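Local structure of polymerase X (2W9M) at residues R111-A116 with K137-K142; E122-A127 with E149-L154; A350-G355 with A392-V397; E381-I386 with G418-V423. The protein probably catalyses DNA-directed DNA synthesis from deoxyribonucleoside triphosphates in DNA repair, and carries a zinc-binding phosphoesterase-like domain beside its polymerase region. All blocks are in the same frame, centred on the assembly; numbering follows the deposited sequence.

Contact 1: R111-A116 with K137-K142; sequences RSLWLA and KGFGAK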
loop_
_atom_site.group_PDB
_atom_site.type_symbol
_atom_site.label_atom_id
_atom_site.label_comp_id
_atom_site.label_asym_id
_atom_site.label_seq_id
_atom_site.Cartn_x
_atom_site.Cartn_y
_atom_site.Cartn_z
ATOM N N ARG A 111 -5.307 8.634 -17.577
ATOM C CA ARG A 111 -5.209 9.953 -16.974
ATOM C C ARG A 111 -6.549 10.441 -16.433
ATOM O O ARG A 111 -6.597 11.124 -15.413
ATOM C CB ARG A 111 -4.631 10.963 -17.963
ATOM C CG ARG A 111 -4.964 12.391 -17.617
ATOM C CD ARG A 111 -3.859 13.338 -18.027
ATOM N NE ARG A 111 -4.108 14.680 -17.512
ATOM C CZ ARG A 111 -3.156 15.526 -17.139
ATOM N NH1 ARG A 111 -1.882 15.166 -17.216
ATOM N NH2 ARG A 111 -3.478 16.729 -16.681
ATOM N N SER A 112 -7.640 10.088 -17.104
ATOM C CA SER A 112 -8.957 10.515 -16.644
ATOM C C SER A 112 -9.446 9.651 -15.482
ATOM O O SER A 112 -10.211 10.115 -14.631
ATOM C CB SER A 112 -9.972 10.532 -17.792
ATOM O OG SER A 112 -10.538 9.251 -17.996
ATOM N N LEU A 113 -9.006 8.396 -15.445
ATOM C CA LEU A 113 -9.298 7.536 -14.303
ATOM C C LEU A 113 -8.610 8.104 -13.065
ATOM O O LEU A 113 -9.215 8.217 -11.996
ATOM C CB LEU A 113 -8.834 6.095 -14.556
ATOM C CG LEU A 113 -9.564 5.272 -15.621
ATOM C CD1 LEU A 113 -8.966 3.878 -15.714
ATOM C CD2 LEU A 113 -11.045 5.191 -15.326
ATOM N N TRP A 114 -7.342 8.475 -13.224
ATOM C CA TRP A 114 -6.565 9.048 -12.131
ATOM C C TRP A 114 -7.233 10.316 -11.598
ATOM O O TRP A 114 -7.410 10.464 -10.388
ATOM C CB TRP A 114 -5.132 9.347 -12.587
ATOM C CG TRP A 114 -4.124 9.312 -11.487
ATOM C CD1 TRP A 114 -3.542 10.381 -10.872
ATOM C CD2 TRP A 114 -3.576 8.138 -10.863
ATOM N NE1 TRP A 114 -2.664 9.946 -9.904
ATOM C CE2 TRP A 114 -2.668 8.581 -9.879
ATOM C CE3 TRP A 114 -3.768 6.766 -11.044
ATOM C CZ2 TRP A 114 -1.950 7.688 -9.076
ATOM C CZ3 TRP A 114 -3.056 5.884 -10.245
ATOM C CH2 TRP A 114 -2.158 6.350 -9.273
ATOM N N LEU A 115 -7.616 11.221 -12.498
ATOM C CA LEU A 115 -8.246 12.470 -12.080
ATOM C C LEU A 115 -9.624 12.224 -11.476
ATOM O O LEU A 115 -10.151 13.066 -10.749
ATOM C CB LEU A 115 -8.348 13.452 -13.248
ATOM C CG LEU A 115 -7.037 13.922 -13.886
ATOM C CD1 LEU A 115 -7.335 14.821 -15.068
ATOM C CD2 LEU A 115 -6.143 14.631 -12.877
ATOM N N ALA A 116 -10.201 11.065 -11.772
ATOM C CA ALA A 116 -11.508 10.697 -11.233
ATOM C C ALA A 116 -11.397 9.961 -9.895
ATOM O O ALA A 116 -12.409 9.586 -9.302
ATOM C CB ALA A 116 -12.273 9.854 -12.236
ATOM N N LYS A 137 -16.695 10.453 -18.807
ATOM C CA LYS A 137 -16.488 10.811 -20.205
ATOM C C LYS A 137 -15.536 9.822 -20.863
ATOM O O LYS A 137 -14.428 9.600 -20.370
ATOM C CB LYS A 137 -15.872 12.205 -20.315
ATOM C CG LYS A 137 -16.814 13.316 -20.729
ATOM C CD LYS A 137 -16.015 14.420 -21.404
ATOM C CE LYS A 137 -16.585 15.798 -21.127
ATOM N NZ LYS A 137 -15.581 16.854 -21.442
ATOM N N GLY A 138 -15.959 9.239 -21.981
ATOM C CA GLY A 138 -15.112 8.322 -22.725
ATOM C C GLY A 138 -15.391 6.866 -22.404
ATOM O O GLY A 138 -14.993 5.967 -23.147
ATOM N N PHE A 139 -16.070 6.636 -21.284
ATOM C CA PHE A 139 -16.516 5.299 -20.917
ATOM C C PHE A 139 -18.035 5.236 -20.961
ATOM O O PHE A 139 -18.719 6.214 -20.655
ATOM C CB PHE A 139 -16.053 4.935 -19.507
ATOM C CG PHE A 139 -14.574 5.057 -19.298
ATOM C CD1 PHE A 139 -14.015 6.259 -18.897
ATOM C CD2 PHE A 139 -13.747 3.967 -19.487
ATOM C CE1 PHE A 139 -12.659 6.373 -18.700
ATOM C CE2 PHE A 139 -12.390 4.074 -19.289
ATOM C CZ PHE A 139 -11.843 5.278 -18.895
ATOM N N GLY A 140 -18.556 4.077 -21.339
ATOM C CA GLY A 140 -19.982 3.826 -21.285
ATOM C C GLY A 140 -20.192 2.460 -20.677
ATOM O O GLY A 140 -19.229 1.825 -20.255
ATOM N N ALA A 141 -21.439 2.004 -20.635
ATOM C CA ALA A 141 -21.747 0.697 -20.071
ATOM C C ALA A 141 -20.899 -0.399 -20.707
ATOM O O ALA A 141 -20.387 -1.285 -20.019
ATOM C CB ALA A 141 -23.223 0.385 -20.236
ATOM N N LYS A 142 -20.742 -0.331 -22.024
ATOM C CA LYS A 142 -20.046 -1.382 -22.758
ATOM C C LYS A 142 -18.542 -1.433 -22.483
ATOM O O LYS A 142 -17.994 -2.505 -22.220
ATOM C CB LYS A 142 -20.334 -1.271 -24.259
ATOM C CG LYS A 142 -21.511 -2.125 -24.704
ATOM C CD LYS A 142 -22.353 -1.445 -25.771
ATOM C CE LYS A 142 -23.624 -2.235 -26.023
ATOM N NZ LYS A 142 -24.739 -1.375 -26.515
#
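Ser112, near the end of helix 107-115, points at Phe139 in the loop that leads into helix 141-157, the branched end of Leu113 bends to the same ring, and the closest pair of CA atoms, Ser112 and Lys137, is 8.3 Å apart. Across that gap the Phe139 ring does most of the reaching. Its CZ lies 3.7 Å from CD2 of Leu113 and 4.0 Å from Leu113 CG, and the two side chains cross at about a right angle. The CG of Leu113 is anti to its carbonyl carbon (chi1 -68°), which sends the branched end out beside the helix until a methyl meets the ring. Ser112 works differently. Its hydroxyl OG lies at the ring edge, in the ring plane, 3.6 Å from Phe139 CE1, while hydrogen-bonded to the carbonyl O of Lys109 one turn back. The setting is a pair of successive helix-hairpin-helix motifs: helix 107-115 is the second helix of one, and the Gly138-Phe139-Gly140 run belongs to the hairpin of the next. Positive phi at Gly138 suits glycine there. Lys109 adds a cation-pi contact with the Phe139 ring, and Leu133 also packs against Phe139. On the same helix, Trp114 NE1 is hydrogen-bonded to the carbonyl O of Asp339, a zinc ligand, joining this helix to the neighbouring metal-binding domain.

Contact 2: E122-A127 with E149-L154; sequences ERLREA and ENVVFL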
loop_
_atom_site.group_PDB
_atom_site.type_symbol
_atom_site.label_atom_id
_atom_site.label_comp_id
_atom_site.label_asym_id
_atom_site.label_seq_id
_atom_site.Cartn_x
_atom_site.Cartn_y
_atom_site.Cartn_z
ATOM N N GLU A 122 -8.196 -2.787 -7.907
ATOM C CA GLU A 122 -9.346 -3.049 -7.055
ATOM C C GLU A 122 -10.378 -1.925 -7.117
ATOM O O GLU A 122 -11.579 -2.178 -7.204
ATOM C CB GLU A 122 -8.894 -3.280 -5.612
ATOM C CG GLU A 122 -10.011 -3.193 -4.593
ATOM C CD GLU A 122 -11.165 -4.126 -4.907
ATOM O OE1 GLU A 122 -12.288 -3.841 -4.444
ATOM O OE2 GLU A 122 -10.956 -5.134 -5.618
ATOM N N ARG A 123 -9.902 -0.686 -7.064
ATOM C CA ARG A 123 -10.775 0.485 -7.130
ATOM C C ARG A 123 -11.411 0.644 -8.520
ATOM O O ARG A 123 -12.524 1.160 -8.647
ATOM C CB ARG A 123 -9.991 1.743 -6.739
ATOM C CG ARG A 123 -10.750 3.046 -6.897
ATOM C CD ARG A 123 -11.754 3.255 -5.778
ATOM N NE ARG A 123 -12.452 4.531 -5.922
ATOM C CZ ARG A 123 -13.603 4.691 -6.571
ATOM N NH1 ARG A 123 -14.204 3.651 -7.135
ATOM N NH2 ARG A 123 -14.154 5.895 -6.650
ATOM N N LEU A 124 -10.699 0.198 -9.553
ATOM C CA LEU A 124 -11.233 0.177 -10.909
ATOM C C LEU A 124 -12.354 -0.848 -10.980
ATOM O O LEU A 124 -13.395 -0.607 -11.592
ATOM C CB LEU A 124 -10.142 -0.200 -11.913
ATOM C CG LEU A 124 -10.146 0.428 -13.311
ATOM C CD1 LEU A 124 -9.266 -0.386 -14.252
ATOM C CD2 LEU A 124 -11.543 0.564 -13.882
ATOM N N ARG A 125 -12.137 -1.999 -10.349
ATOM C CA ARG A 125 -13.124 -3.072 -10.363
ATOM C C ARG A 125 -14.414 -2.649 -9.671
ATOM O O ARG A 125 -15.508 -3.010 -10.102
ATOM C CB ARG A 125 -12.574 -4.329 -9.703
ATOM C CG ARG A 125 -13.620 -5.404 -9.531
ATOM C CD ARG A 125 -13.254 -6.365 -8.428
ATOM N NE ARG A 125 -14.424 -6.652 -7.609
ATOM C CZ ARG A 125 -14.659 -6.082 -6.434
ATOM N NH1 ARG A 125 -13.793 -5.214 -5.936
ATOM N NH2 ARG A 125 -15.751 -6.387 -5.751
ATOM N N GLU A 126 -14.281 -1.881 -8.600
ATOM C CA GLU A 126 -15.447 -1.361 -7.900
ATOM C C GLU A 126 -16.167 -0.313 -8.744
ATOM O O GLU A 126 -17.400 -0.265 -8.774
ATOM C CB GLU A 126 -15.041 -0.764 -6.554
ATOM C CG GLU A 126 -14.514 -1.793 -5.570
ATOM C CD GLU A 126 -13.761 -1.166 -4.414
ATOM O OE1 GLU A 126 -13.325 0.000 -4.544
ATOM O OE2 GLU A 126 -13.602 -1.839 -3.372
ATOM N N ALA A 127 -15.397 0.526 -9.431
ATOM C CA ALA A 127 -15.975 1.563 -10.279
ATOM C C ALA A 127 -16.805 0.942 -11.390
ATOM O O ALA A 127 -17.857 1.463 -11.752
ATOM C CB ALA A 127 -14.891 2.447 -10.859
ATOM N N GLU A 149 -13.720 -7.077 -17.525
ATOM C CA GLU A 149 -13.237 -8.350 -18.042
ATOM C C GLU A 149 -11.712 -8.390 -18.015
ATOM O O GLU A 149 -11.115 -9.370 -17.574
ATOM C CB GLU A 149 -13.742 -8.562 -19.469
ATOM C CG GLU A 149 -12.762 -9.295 -20.375
ATOM C CD GLU A 149 -12.953 -8.950 -21.849
ATOM O OE1 GLU A 149 -14.101 -9.038 -22.341
ATOM O OE2 GLU A 149 -11.951 -8.590 -22.514
ATOM N N ASN A 150 -11.085 -7.313 -18.480
ATOM C CA ASN A 150 -9.631 -7.252 -18.548
ATOM C C ASN A 150 -8.963 -7.214 -17.176
ATOM O O ASN A 150 -7.850 -7.707 -17.015
ATOM C CB ASN A 150 -9.177 -6.072 -19.411
ATOM C CG ASN A 150 -9.436 -6.305 -20.884
ATOM O OD1 ASN A 150 -9.331 -7.429 -21.369
ATOM N ND2 ASN A 150 -9.784 -5.242 -21.605
ATOM N N VAL A 151 -9.644 -6.632 -16.192
ATOM C CA VAL A 151 -9.141 -6.622 -14.821
ATOM C C VAL A 151 -9.232 -8.022 -14.226
ATOM O O VAL A 151 -8.342 -8.451 -13.491
ATOM C CB VAL A 151 -9.909 -5.633 -13.920
ATOM C CG1 VAL A 151 -9.388 -5.707 -12.501
ATOM C CG2 VAL A 151 -9.788 -4.215 -14.458
ATOM N N VAL A 152 -10.302 -8.739 -14.555
ATOM C CA VAL A 152 -10.446 -10.122 -14.112
ATOM C C VAL A 152 -9.276 -10.987 -14.586
ATOM O O VAL A 152 -8.866 -11.916 -13.897
ATOM C CB VAL A 152 -11.767 -10.750 -14.590
ATOM C CG1 VAL A 152 -11.753 -12.255 -14.356
ATOM C CG2 VAL A 152 -12.945 -10.111 -13.877
ATOM N N PHE A 153 -8.737 -10.675 -15.759
ATOM C CA PHE A 153 -7.595 -11.413 -16.282
ATOM C C PHE A 153 -6.348 -11.168 -15.441
ATOM O O PHE A 153 -5.607 -12.106 -15.139
ATOM C CB PHE A 153 -7.319 -11.042 -17.741
ATOM C CG PHE A 153 -8.146 -11.811 -18.730
ATOM C CD1 PHE A 153 -9.269 -11.242 -19.309
ATOM C CD2 PHE A 153 -7.799 -13.105 -19.084
ATOM C CE1 PHE A 153 -10.029 -11.949 -20.220
ATOM C CE2 PHE A 153 -8.556 -13.818 -19.994
ATOM C CZ PHE A 153 -9.672 -13.239 -20.563
ATOM N N LEU A 154 -6.111 -9.908 -15.073
ATOM C CA LEU A 154 -4.955 -9.570 -14.252
ATOM C C LEU A 154 -5.006 -10.339 -12.936
ATOM O O LEU A 154 -3.998 -10.894 -12.493
ATOM C CB LEU A 154 -4.870 -8.064 -13.980
ATOM C CG LEU A 154 -4.169 -7.174 -15.011
ATOM C CD1 LEU A 154 -3.311 -8.019 -15.936
ATOM C CD2 LEU A 154 -5.169 -6.359 -15.813
#
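Val151 has CG1 anti to its backbone N (chi1 178°), which leaves CG2 anti to the carbonyl carbon, and both methyls stand out from helix 141-157 towards helix 121-130. Leu124 replies with a chi1 of -145°, well off a staggered value, which brings CD1 to 3.9 Å from Val151 CG2. These two buried side chains meet obliquely, methyl to methyl. The other branch of the valine, CG1, approaches the base of Arg125, 4.5 Å from its CB. The helix backbones are close here, with Arg125 CA 7.0 Å from Val151 CA, a spacing that a short branched side chain can fill. Beyond CB, the arginine leads away from Val151 and uses its guanidinium for a different purpose. NH1 forms a salt bridge with Glu122 OE1, which lies at the edge of the guanidinium and in its plane. Glu172 and Glu229 pair with NH2 and NE in turn, so carboxylates from three parts of the chain hold the group. Both helices belong to one helix-hairpin-helix unit, whose connecting loop supplies Leu133 to pack on Leu124, and Ile147 of helix 141-157 adds to the same apolar cluster. The chemistry is therefore divided along one helix. Contact between the two segments rests on dispersion forces and burial, with no hydrogen bond across it, whereas the charge of Arg125 is probably balanced by its acidic partners Glu122, Glu172 and Glu229, away from the apolar contact.

Contact 3: A350-G355 with A392-V397; sequences ATLTLG and AGLPIV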
loop_
_atom_site.group_PDB
_atom_site.type_symbol
_atom_site.label_atom_id
_atom_site.label_comp_id
_atom_site.label_asym_id
_atom_site.label_seq_id
_atom_site.Cartn_x
_atom_site.Cartn_y
_atom_site.Cartn_z
ATOM N N ALA A 350 -10.940 16.034 2.090
ATOM C CA ALA A 350 -11.132 14.592 2.197
ATOM C C ALA A 350 -10.691 14.047 3.559
ATOM O O ALA A 350 -11.392 13.221 4.152
ATOM C CB ALA A 350 -10.409 13.868 1.068
ATOM N N THR A 351 -9.541 14.500 4.061
ATOM C CA THR A 351 -9.042 13.966 5.328
ATOM C C THR A 351 -9.915 14.417 6.494
ATOM O O THR A 351 -9.944 13.772 7.540
ATOM C CB THR A 351 -7.561 14.333 5.612
ATOM O OG1 THR A 351 -7.495 15.443 6.509
ATOM C CG2 THR A 351 -6.818 14.662 4.337
ATOM N N LEU A 352 -10.632 15.520 6.303
ATOM C CA LEU A 352 -11.535 16.029 7.330
ATOM C C LEU A 352 -12.844 15.245 7.381
ATOM O O LEU A 352 -13.345 14.944 8.463
ATOM C CB LEU A 352 -11.819 17.517 7.124
ATOM C CG LEU A 352 -10.745 18.513 7.574
ATOM C CD1 LEU A 352 -11.227 19.941 7.381
ATOM C CD2 LEU A 352 -10.374 18.281 9.024
ATOM N N THR A 353 -13.400 14.909 6.219
ATOM C CA THR A 353 -14.667 14.177 6.192
ATOM C C THR A 353 -14.471 12.690 6.498
ATOM O O THR A 353 -15.444 11.952 6.661
ATOM C CB THR A 353 -15.445 14.354 4.860
ATOM O OG1 THR A 353 -15.131 13.288 3.957
ATOM C CG2 THR A 353 -15.129 15.698 4.212
ATOM N N LEU A 354 -13.214 12.258 6.575
ATOM C CA LEU A 354 -12.898 10.891 6.975
ATOM C C LEU A 354 -12.684 10.816 8.483
ATOM O O LEU A 354 -12.576 9.729 9.052
ATOM C CB LEU A 354 -11.667 10.369 6.235
ATOM C CG LEU A 354 -11.905 9.974 4.780
ATOM C CD1 LEU A 354 -10.587 9.775 4.050
ATOM C CD2 LEU A 354 -12.758 8.719 4.707
ATOM N N GLY A 355 -12.614 11.980 9.122
ATOM C CA GLY A 355 -12.566 12.054 10.572
ATOM C C GLY A 355 -11.217 12.402 11.167
ATOM O O GLY A 355 -11.022 12.290 12.375
ATOM N N ALA A 392 -7.683 30.297 4.769
ATOM C CA ALA A 392 -9.080 29.910 4.609
ATOM C C ALA A 392 -9.535 28.882 5.648
ATOM O O ALA A 392 -10.678 28.432 5.623
ATOM C CB ALA A 392 -9.323 29.387 3.199
ATOM N N GLY A 393 -8.634 28.505 6.550
ATOM C CA GLY A 393 -8.991 27.645 7.663
ATOM C C GLY A 393 -8.754 26.156 7.472
ATOM O O GLY A 393 -9.268 25.348 8.245
ATOM N N LEU A 394 -7.981 25.783 6.456
ATOM C CA LEU A 394 -7.654 24.375 6.231
ATOM C C LEU A 394 -6.410 23.936 7.008
ATOM O O LEU A 394 -5.364 24.581 6.929
ATOM C CB LEU A 394 -7.471 24.087 4.742
ATOM C CG LEU A 394 -8.754 24.009 3.917
ATOM C CD1 LEU A 394 -8.438 23.524 2.519
ATOM C CD2 LEU A 394 -9.758 23.088 4.582
ATOM N N PRO A 395 -6.524 22.828 7.759
ATOM C CA PRO A 395 -5.438 22.332 8.611
ATOM C C PRO A 395 -4.398 21.568 7.799
ATOM O O PRO A 395 -4.584 20.379 7.544
ATOM C CB PRO A 395 -6.154 21.366 9.573
ATOM C CG PRO A 395 -7.636 21.466 9.246
ATOM C CD PRO A 395 -7.716 21.972 7.848
ATOM N N ILE A 396 -3.320 22.244 7.406
ATOM C CA ILE A 396 -2.294 21.642 6.562
ATOM C C ILE A 396 -0.886 21.850 7.121
ATOM O O ILE A 396 -0.582 22.882 7.719
ATOM C CB ILE A 396 -2.338 22.205 5.117
ATOM C CG1 ILE A 396 -3.751 22.121 4.545
ATOM C CG2 ILE A 396 -1.361 21.459 4.217
ATOM C CD1 ILE A 396 -3.863 22.661 3.139
ATOM N N VAL A 397 -0.036 20.850 6.914
ATOM C CA VAL A 397 1.376 20.927 7.254
ATOM C C VAL A 397 2.170 20.670 5.969
ATOM O O VAL A 397 1.955 19.673 5.289
ATOM C CB VAL A 397 1.734 19.889 8.342
ATOM C CG1 VAL A 397 3.223 19.633 8.380
ATOM C CG2 VAL A 397 1.234 20.354 9.704
#
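Leu352 points from helix 344-353 towards Pro395, and its atoms draw steadily closer to the proline ring along the side chain. CB is still 6.1 Å from Pro395 CD. With CG anti to the carbonyl carbon (chi1 -78°), the chain continues outward, and CG stands 4.6 Å from the same CD. At the branch the two methyls divide the work. CD1 reaches Pro395 CD at 4.1 Å and also lies 4.5 Å from CD2 of Leu394, while its sister methyl, Leu352 CD2, lies 4.2 Å from Pro395 CG. Leu394 is also packed against Arg345, Ala348 and Glu349 of the same helix. The pair joins two linkers of the seven-stranded parallel sheet. Helix 344-353 ends in a Schellman motif at Gly355 on its way to strand 358-364, and helix 376-391 ends in another at Gly393, just before Leu394 and Pro395 lead into strand 396-403. Backbone bonding of Pro395 with Leu359 already ties that entry to the neighbouring strand. Purely apolar, with no hydrogen bond across it, the contact at the surface keeps part of the exposed leucine away from water and imposes little directional demand on either partner.

Contact 4: E381-I386 with G418-V423; sequences EQLKEI and GELDYV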
loop_
_atom_site.group_PDB
_atom_site.type_symbol
_atom_site.label_atom_id
_atom_site.label_comp_id
_atom_site.label_asym_id
_atom_site.label_seq_id
_atom_site.Cartn_x
_atom_site.Cartn_y
_atom_site.Cartn_z
ATOM N N GLU A 381 6.037 27.907 -5.207
ATOM C CA GLU A 381 4.666 28.173 -5.632
ATOM C C GLU A 381 3.645 27.324 -4.871
ATOM O O GLU A 381 2.562 27.805 -4.530
ATOM C CB GLU A 381 4.511 27.975 -7.142
ATOM C CG GLU A 381 5.266 29.003 -7.967
ATOM C CD GLU A 381 4.940 28.931 -9.451
ATOM O OE1 GLU A 381 4.612 29.986 -10.036
ATOM O OE2 GLU A 381 5.011 27.825 -10.033
ATOM N N GLN A 382 3.985 26.066 -4.604
ATOM C CA GLN A 382 3.100 25.212 -3.817
ATOM C C GLN A 382 2.929 25.772 -2.407
ATOM O O GLN A 382 1.821 25.800 -1.869
ATOM C CB GLN A 382 3.625 23.774 -3.750
ATOM C CG GLN A 382 2.734 22.824 -2.947
ATOM C CD GLN A 382 3.362 21.455 -2.744
ATOM O OE1 GLN A 382 4.341 21.304 -2.008
ATOM N NE2 GLN A 382 2.796 20.449 -3.393
ATOM N N LEU A 383 4.033 26.223 -1.817
ATOM C CA LEU A 383 4.011 26.765 -0.463
ATOM C C LEU A 383 3.123 28.007 -0.367
ATOM O O LEU A 383 2.422 28.197 0.628
ATOM C CB LEU A 383 5.434 27.053 0.035
ATOM C CG LEU A 383 6.284 25.808 0.351
ATOM C CD1 LEU A 383 7.753 26.158 0.513
ATOM C CD2 LEU A 383 5.770 25.087 1.594
ATOM N N LYS A 384 3.141 28.842 -1.405
ATOM C CA LYS A 384 2.243 29.993 -1.457
ATOM C C LYS A 384 0.785 29.539 -1.437
ATOM O O LYS A 384 -0.034 30.084 -0.696
ATOM C CB LYS A 384 2.511 30.847 -2.701
ATOM C CG LYS A 384 3.639 31.856 -2.536
ATOM C CD LYS A 384 4.736 31.318 -1.619
ATOM C CE LYS A 384 6.065 32.019 -1.860
ATOM N NZ LYS A 384 6.605 31.729 -3.222
ATOM N N GLU A 385 0.465 28.538 -2.253
ATOM C CA GLU A 385 -0.889 27.990 -2.284
ATOM C C GLU A 385 -1.308 27.416 -0.935
ATOM O O GLU A 385 -2.440 27.611 -0.499
ATOM C CB GLU A 385 -1.022 26.918 -3.363
ATOM C CG GLU A 385 -2.250 26.027 -3.199
ATOM C CD GLU A 385 -2.478 25.121 -4.396
ATOM O OE1 GLU A 385 -2.574 23.888 -4.205
ATOM O OE2 GLU A 385 -2.552 25.640 -5.531
ATOM N N ILE A 386 -0.394 26.710 -0.275
ATOM C CA ILE A 386 -0.691 26.132 1.032
ATOM C C ILE A 386 -0.988 27.215 2.070
ATOM O O ILE A 386 -1.896 27.063 2.890
ATOM C CB ILE A 386 0.439 25.211 1.532
ATOM C CG1 ILE A 386 0.504 23.943 0.673
ATOM C CG2 ILE A 386 0.218 24.856 2.996
ATOM C CD1 ILE A 386 1.694 23.048 0.977
ATOM N N GLY A 418 14.563 23.751 4.732
ATOM C CA GLY A 418 14.310 24.533 5.931
ATOM C C GLY A 418 12.983 25.273 5.923
ATOM O O GLY A 418 12.496 25.687 6.975
ATOM N N GLU A 419 12.401 25.447 4.738
ATOM C CA GLU A 419 11.109 26.115 4.600
ATOM C C GLU A 419 9.950 25.188 4.956
ATOM O O GLU A 419 8.833 25.641 5.209
ATOM C CB GLU A 419 10.910 26.614 3.168
ATOM C CG GLU A 419 11.703 27.851 2.794
ATOM C CD GLU A 419 11.149 28.533 1.549
ATOM O OE1 GLU A 419 11.753 28.377 0.461
ATOM O OE2 GLU A 419 10.101 29.216 1.660
ATOM N N LEU A 420 10.222 23.888 4.969
ATOM C CA LEU A 420 9.178 22.886 5.139
ATOM C C LEU A 420 8.865 22.616 6.612
ATOM O O LEU A 420 9.719 22.771 7.489
ATOM C CB LEU A 420 9.583 21.590 4.426
ATOM C CG LEU A 420 9.755 21.719 2.910
ATOM C CD1 LEU A 420 10.470 20.518 2.314
ATOM C CD2 LEU A 420 8.406 21.924 2.244
ATOM N N ASP A 421 7.630 22.212 6.880
ATOM C CA ASP A 421 7.233 21.848 8.232
ATOM C C ASP A 421 7.761 20.464 8.590
ATOM O O ASP A 421 8.034 20.178 9.755
ATOM C CB ASP A 421 5.714 21.899 8.372
ATOM C CG ASP A 421 5.156 23.287 8.117
ATOM O OD1 ASP A 421 5.876 24.275 8.385
ATOM O OD2 ASP A 421 4.004 23.392 7.643
ATOM N N TYR A 422 7.906 19.612 7.578
ATOM C CA TYR A 422 8.484 18.287 7.763
ATOM C C TYR A 422 9.001 17.720 6.444
ATOM O O TYR A 422 8.505 18.069 5.373
ATOM C CB TYR A 422 7.478 17.330 8.409
ATOM C CG TYR A 422 6.470 16.751 7.447
ATOM C CD1 TYR A 422 6.466 15.393 7.148
ATOM C CD2 TYR A 422 5.521 17.557 6.842
ATOM C CE1 TYR A 422 5.542 14.856 6.269
ATOM C CE2 TYR A 422 4.596 17.031 5.969
ATOM C CZ TYR A 422 4.611 15.681 5.686
ATOM O OH TYR A 422 3.689 15.161 4.813
ATOM N N VAL A 423 10.004 16.850 6.539
ATOM C CA VAL A 423 10.652 16.259 5.378
ATOM C C VAL A 423 10.585 14.734 5.396
ATOM O O VAL A 423 10.979 14.106 6.374
ATOM C CB VAL A 423 12.132 16.651 5.327
ATOM C CG1 VAL A 423 12.798 16.043 4.101
ATOM C CG2 VAL A 423 12.284 18.172 5.347
#
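Leu383, midway along the helical segment 381-386, faces Leu420 across a CA-to-CA separation of 8.6 Å, while 418-423 leads into a weakly bonded strand at about Tyr422. Leucine methyls bridge the distance. Leu383 CG is anti to its carbonyl carbon (chi1 -71°), and the branch splits its contacts: CD2 comes to 4.2 Å from Leu420 CD2, and CD1 turns to Glu419. The two leucine side chains cross at about a right angle. Glu419 passes obliquely over the other methyl, with its CB 4.2 Å from Leu383 CD1 and its carboxylate OE2 4.0 Å from that same methyl. An acidic group thus lies beside a hydrocarbon, and the extended glutamate chain helps to cover the partly exposed leucine. Lys384 NZ stays 6.5 Å from Glu419 OE2, too far for the charged atoms to touch, although some long-range attraction is possible. Further in, Leu383 packs on Ala398, and Leu420 on Ser400, which precedes the zinc ligand Glu401; the side chain of Leu420 is about 9 Å from that of Glu401. Helix 376-391 connects parallel strands 358-364 and 396-403, a beta-alpha-beta crossover, and here it meets the entry to the next strand, 422-426. Helices packed outside a ring of successive parallel strands are characteristic of the PHP (polymerase and histidinol phosphatase) domain, a distorted (beta/alpha)7 barrel, several of whose strands carry zinc ligands.

From the N terminus, contacts 1 and 2 open on helices 107-115 and 121-130 before either closes, so their loops cross, with centres about 13 Å apart. Contact 1 ties the first helix to the hairpin before helix 141-157; contact 2 packs the two helices joined by that hairpin. In the metal-binding domain, contact 3 closes a loop from helix 344-353 over strand 358-364 and helix 376-391 to the start of strand 396-403. Contact 4 crosses it, running from helix 376-391 over strand 396-403 to the entry of strand 422-426. These two touch, through Val397 with Asp421 and Tyr422. The two pairs do not; contacts 1 and 3 are about 27 Å apart between centres.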